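Local coordinates for YerB protein (Bacillus subtilis, PDB 2PSB) that is of unknown function but is probably a lipoprotein of the cell membrane and interacts with the helicase PcrA, at residues Val197-Asp202 and Lys292-Ile297; Tyr208-Ser211 and Ile216-Asp219. One frame throughout, in Å; residues are numbered along the deposited sequence.

Interaction 1: Val197-Asp202 and Lys292-Ile297; sequences VEYNYD and KTWINI
Tyr-199 reaches across from one strand to lodge the end of its ring between Trp-294 and Asn-296 of the other, and the phenol buries more surface here than either partner. The backbones themselves stay well apart, with the CA atoms of Tyr-199 and Trp-294 9.9 Å from each other, so this is side-chain packing between two layers of strands. Strand 196-202 belongs to a six-stranded antiparallel sheet, whereas strand 293-298 runs between strands 54-59 and 230-240, parallel to both. With CG anti to its carbonyl carbon (chi1 -64°), Tyr-199 projects its ring toward the second layer and carries the hydroxyl to Trp-294 and Asn-296. There the side chains of Tyr-199 and Trp-294 cross at about a right angle, the benzo part of the indole meeting the phenol edge: OH of Tyr-199 lies 3.2 Å from CE3 of Trp-294, and CZ of Tyr-199 4.2 Å from the same CE3. Asn-296 comes from the opposite direction, its amide plane turned 70° from the phenol ring and its CG 3.5 Å from OH of Tyr-199. Phe-67 meets Trp-294 edge-to-face, while Ile-231 and Glu-57 also touch Tyr-199. Replacing Tyr-199 by an alanine would probably open a gap between the layers beside the indole and deprive the Arg-210 guanidinium of an acceptor. All three touching residues are buried, in a contact that mixes aromatic rings with an amide, and within it the phenol oxygen accepts a hydrogen bond from NE of Arg-210.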
# COMPACT_ATOMS: atom_id res chain seq x y z
N VAL A 197 8.62 6.19 -10.92
CA VAL A 197 8.95 5.24 -9.87
C VAL A 197 9.86 4.16 -10.47
O VAL A 197 9.61 3.69 -11.58
CB VAL A 197 7.67 4.57 -9.29
CG1 VAL A 197 8.04 3.55 -8.23
CG2 VAL A 197 6.76 5.64 -8.68
N GLU A 198 10.90 3.78 -9.75
CA GLU A 198 11.83 2.78 -10.26
C GLU A 198 12.14 1.76 -9.18
O GLU A 198 12.24 2.09 -8.00
CB GLU A 198 13.14 3.44 -10.72
CG GLU A 198 12.96 4.85 -11.27
CD GLU A 198 14.27 5.48 -11.72
OE1 GLU A 198 14.36 6.73 -11.79
OE2 GLU A 198 15.22 4.73 -12.02
N TYR A 199 12.28 0.50 -9.58
CA TYR A 199 12.61 -0.56 -8.64
C TYR A 199 13.86 -1.24 -9.16
O TYR A 199 13.91 -1.73 -10.30
CB TYR A 199 11.45 -1.57 -8.51
CG TYR A 199 10.17 -0.97 -7.93
CD1 TYR A 199 9.18 -0.45 -8.76
CD2 TYR A 199 9.98 -0.89 -6.55
CE1 TYR A 199 8.03 0.14 -8.23
CE2 TYR A 199 8.83 -0.30 -6.01
CZ TYR A 199 7.87 0.21 -6.85
OH TYR A 199 6.74 0.81 -6.34
N ASN A 200 14.90 -1.26 -8.33
CA ASN A 200 16.16 -1.84 -8.72
C ASN A 200 16.50 -3.03 -7.84
O ASN A 200 16.59 -2.90 -6.62
CB ASN A 200 17.25 -0.78 -8.65
CG ASN A 200 16.85 0.50 -9.37
OD1 ASN A 200 16.87 1.59 -8.79
ND2 ASN A 200 16.47 0.38 -10.64
N TYR A 201 16.68 -4.18 -8.47
CA TYR A 201 17.01 -5.40 -7.75
C TYR A 201 18.47 -5.41 -7.31
O TYR A 201 19.37 -4.97 -8.04
CB TYR A 201 16.73 -6.62 -8.64
CG TYR A 201 16.79 -7.93 -7.89
CD1 TYR A 201 15.93 -8.18 -6.82
CD2 TYR A 201 17.70 -8.94 -8.26
CE1 TYR A 201 15.97 -9.39 -6.13
CE2 TYR A 201 17.74 -10.16 -7.57
CZ TYR A 201 16.87 -10.37 -6.51
OH TYR A 201 16.91 -11.56 -5.80
N ASP A 202 18.71 -5.91 -6.11
CA ASP A 202 20.05 -5.99 -5.56
C ASP A 202 20.43 -7.46 -5.44
O ASP A 202 20.12 -8.11 -4.43
CB ASP A 202 20.10 -5.32 -4.19
CG ASP A 202 21.52 -5.13 -3.69
OD1 ASP A 202 22.01 -3.99 -3.72
OD2 ASP A 202 22.15 -6.13 -3.28
N LYS A 292 8.51 -8.42 2.05
CA LYS A 292 7.66 -7.29 1.72
C LYS A 292 7.26 -7.26 0.25
O LYS A 292 8.03 -7.65 -0.64
CB LYS A 292 8.35 -5.98 2.10
CG LYS A 292 8.17 -5.55 3.55
CD LYS A 292 8.92 -6.42 4.53
CE LYS A 292 8.88 -5.85 5.96
NZ LYS A 292 7.55 -5.98 6.65
N THR A 293 6.04 -6.79 0.01
CA THR A 293 5.50 -6.69 -1.35
C THR A 293 4.97 -5.30 -1.65
O THR A 293 4.26 -4.70 -0.84
CB THR A 293 4.34 -7.69 -1.59
OG1 THR A 293 4.83 -9.03 -1.49
CG2 THR A 293 3.71 -7.48 -2.97
N TRP A 294 5.34 -4.78 -2.81
CA TRP A 294 4.88 -3.47 -3.26
C TRP A 294 4.04 -3.66 -4.51
O TRP A 294 4.50 -4.22 -5.50
CB TRP A 294 6.03 -2.55 -3.57
CG TRP A 294 6.36 -1.61 -2.46
CD1 TRP A 294 6.93 -1.94 -1.26
CD2 TRP A 294 6.20 -0.19 -2.46
NE1 TRP A 294 7.15 -0.80 -0.52
CE2 TRP A 294 6.70 0.28 -1.22
CE3 TRP A 294 5.67 0.74 -3.37
CZ2 TRP A 294 6.71 1.64 -0.88
CZ3 TRP A 294 5.67 2.08 -3.03
CH2 TRP A 294 6.19 2.53 -1.80
N ILE A 295 2.80 -3.19 -4.44
CA ILE A 295 1.86 -3.30 -5.55
C ILE A 295 1.65 -1.94 -6.18
O ILE A 295 1.32 -0.96 -5.50
CB ILE A 295 0.49 -3.86 -5.09
CG1 ILE A 295 0.69 -5.22 -4.42
CG2 ILE A 295 -0.47 -3.97 -6.28
CD1 ILE A 295 -0.57 -5.95 -4.12
N ASN A 296 1.85 -1.88 -7.50
CA ASN A 296 1.65 -0.66 -8.26
C ASN A 296 0.48 -0.80 -9.20
O ASN A 296 0.54 -1.57 -10.16
CB ASN A 296 2.89 -0.33 -9.08
CG ASN A 296 3.84 0.55 -8.34
OD1 ASN A 296 3.65 1.76 -8.28
ND2 ASN A 296 4.85 -0.05 -7.76
N ILE A 297 -0.59 -0.07 -8.93
CA ILE A 297 -1.73 -0.13 -9.82
C ILE A 297 -1.57 0.95 -10.89
O ILE A 297 -1.30 2.12 -10.59
CB ILE A 297 -3.04 0.06 -9.02
CG1 ILE A 297 -3.30 -1.20 -8.19
CG2 ILE A 297 -4.21 0.35 -9.98
CD1 ILE A 297 -4.27 -0.99 -7.02

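Interaction 2: Tyr208-Ser211 and Ile216-Asp219; sequences YTRS and ITTD
Arg-210 and Thr-217 are joined by two direct hydrogen bonds, one through the backbone and one through the side chains. In the first, N of Thr-217 donates to O of Arg-210 at 2.6 Å, fairly straight at 159° but rising from above the carbonyl plane. In the second, NH1 of Arg-210 gives a more bent bond of 2.7 Å to OG1 of Thr-217, which sits near the guanidinium plane, at its edge. With CG anti to the backbone N (chi1 -175°) and an extended chain to NE, the arginine crosses the threonine obliquely, CG of Arg-210 lying 3.3 Å from OG1 of Thr-217. NH2 of Arg-210 forms a salt bridge with Glu-57. These strands make a beta hairpin at one side of the six-stranded antiparallel sheet, and Ser-211 and Ile-216 are a non-hydrogen-bonded pair with CA atoms 3.8 Å apart. Beyond it the strands splay: N of Arg-210 and O of Thr-217 stand 5.3 Å apart, and water 1 lies between them, accepting from N of Arg-210 and lying 3.0 Å from O of Thr-217, to which it can donate. Apolar packing brings CG1 of Ile-216 3.5 Å from CG2 of Thr-209, and CB of Ser-211 rests 3.6 Å from CA of Ile-216.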
# COMPACT_ATOMS: atom_id res chain seq x y z
N TYR A 208 14.71 -5.66 -3.67
CA TYR A 208 14.56 -4.49 -4.51
C TYR A 208 14.62 -3.19 -3.73
O TYR A 208 14.29 -3.13 -2.55
CB TYR A 208 13.22 -4.52 -5.25
CG TYR A 208 13.08 -5.64 -6.24
CD1 TYR A 208 12.82 -6.94 -5.83
CD2 TYR A 208 13.16 -5.38 -7.61
CE1 TYR A 208 12.65 -7.97 -6.76
CE2 TYR A 208 12.99 -6.39 -8.54
CZ TYR A 208 12.73 -7.68 -8.11
OH TYR A 208 12.55 -8.68 -9.05
N THR A 209 15.10 -2.18 -4.39
CA THR A 209 15.15 -0.81 -3.89
C THR A 209 14.19 0.10 -4.65
O THR A 209 13.89 -0.27 -5.84
CB THR A 209 16.59 -0.26 -3.99
OG1 THR A 209 17.50 -1.19 -3.41
CG2 THR A 209 16.75 0.97 -3.11
N ARG A 210 13.68 1.08 -4.04
CA ARG A 210 12.74 1.96 -4.70
C ARG A 210 13.20 3.41 -4.68
O ARG A 210 13.96 3.82 -3.80
CB ARG A 210 11.36 1.85 -4.02
CG ARG A 210 10.25 2.65 -4.69
CD ARG A 210 8.94 2.44 -3.95
NE ARG A 210 7.81 3.11 -4.60
CZ ARG A 210 7.59 4.41 -4.59
NH1 ARG A 210 8.41 5.24 -3.95
NH2 ARG A 210 6.53 4.89 -5.23
N SER A 211 12.75 4.17 -5.67
CA SER A 211 13.06 5.58 -5.76
C SER A 211 11.90 6.20 -6.51
O SER A 211 11.24 5.54 -7.32
CB SER A 211 14.36 5.82 -6.53
OG SER A 211 14.16 5.62 -7.91
N ILE A 216 15.94 8.00 -3.79
CA ILE A 216 15.65 6.67 -3.27
C ILE A 216 14.62 6.73 -2.14
O ILE A 216 14.71 7.58 -1.25
CB ILE A 216 16.93 5.95 -2.77
CG1 ILE A 216 16.63 4.46 -2.57
CG2 ILE A 216 17.43 6.60 -1.48
CD1 ILE A 216 17.84 3.61 -2.23
N THR A 217 13.64 5.84 -2.19
CA THR A 217 12.58 5.79 -1.19
C THR A 217 13.10 5.29 0.15
O THR A 217 13.47 4.13 0.30
CB THR A 217 11.43 4.88 -1.64
OG1 THR A 217 10.92 5.36 -2.89
CG2 THR A 217 10.30 4.89 -0.59
N THR A 218 13.09 6.19 1.13
CA THR A 218 13.55 5.88 2.47
C THR A 218 12.44 6.08 3.50
O THR A 218 11.37 6.62 3.19
CB THR A 218 14.72 6.81 2.83
OG1 THR A 218 15.34 6.36 4.03
CG2 THR A 218 14.23 8.22 3.04
N ASP A 219 12.69 5.63 4.72
CA ASP A 219 11.73 5.77 5.82
C ASP A 219 12.32 6.81 6.77
O ASP A 219 13.32 6.56 7.44
CB ASP A 219 11.57 4.43 6.56
CG ASP A 219 10.46 4.46 7.61
OD1 ASP A 219 10.09 5.56 8.09
OD2 ASP A 219 9.96 3.38 7.97
O HOH W 1 14.55 1.83 -1.24

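Interactions 1 and 2 lie with their centres about 9 Å apart, on the same side of the chain's centre and within the family's C-terminal region. Along the chain, the hairpin of interaction 2 is nested inside the long connection that interaction 1 closes. Strands 196-202 and 207-212 are neighbours in the six-stranded sheet, probably bonded from O of Asn-200 to N of Thr-209 and from N of Glu-198 to O of Ser-211. Interaction 2 thus extends this sheet within its own layer, while interaction 1 joins it to the strands facing it. Arg-210 packs against Trp-294 and bonds the Tyr-199 hydroxyl, so this one side chain takes part in both contacts.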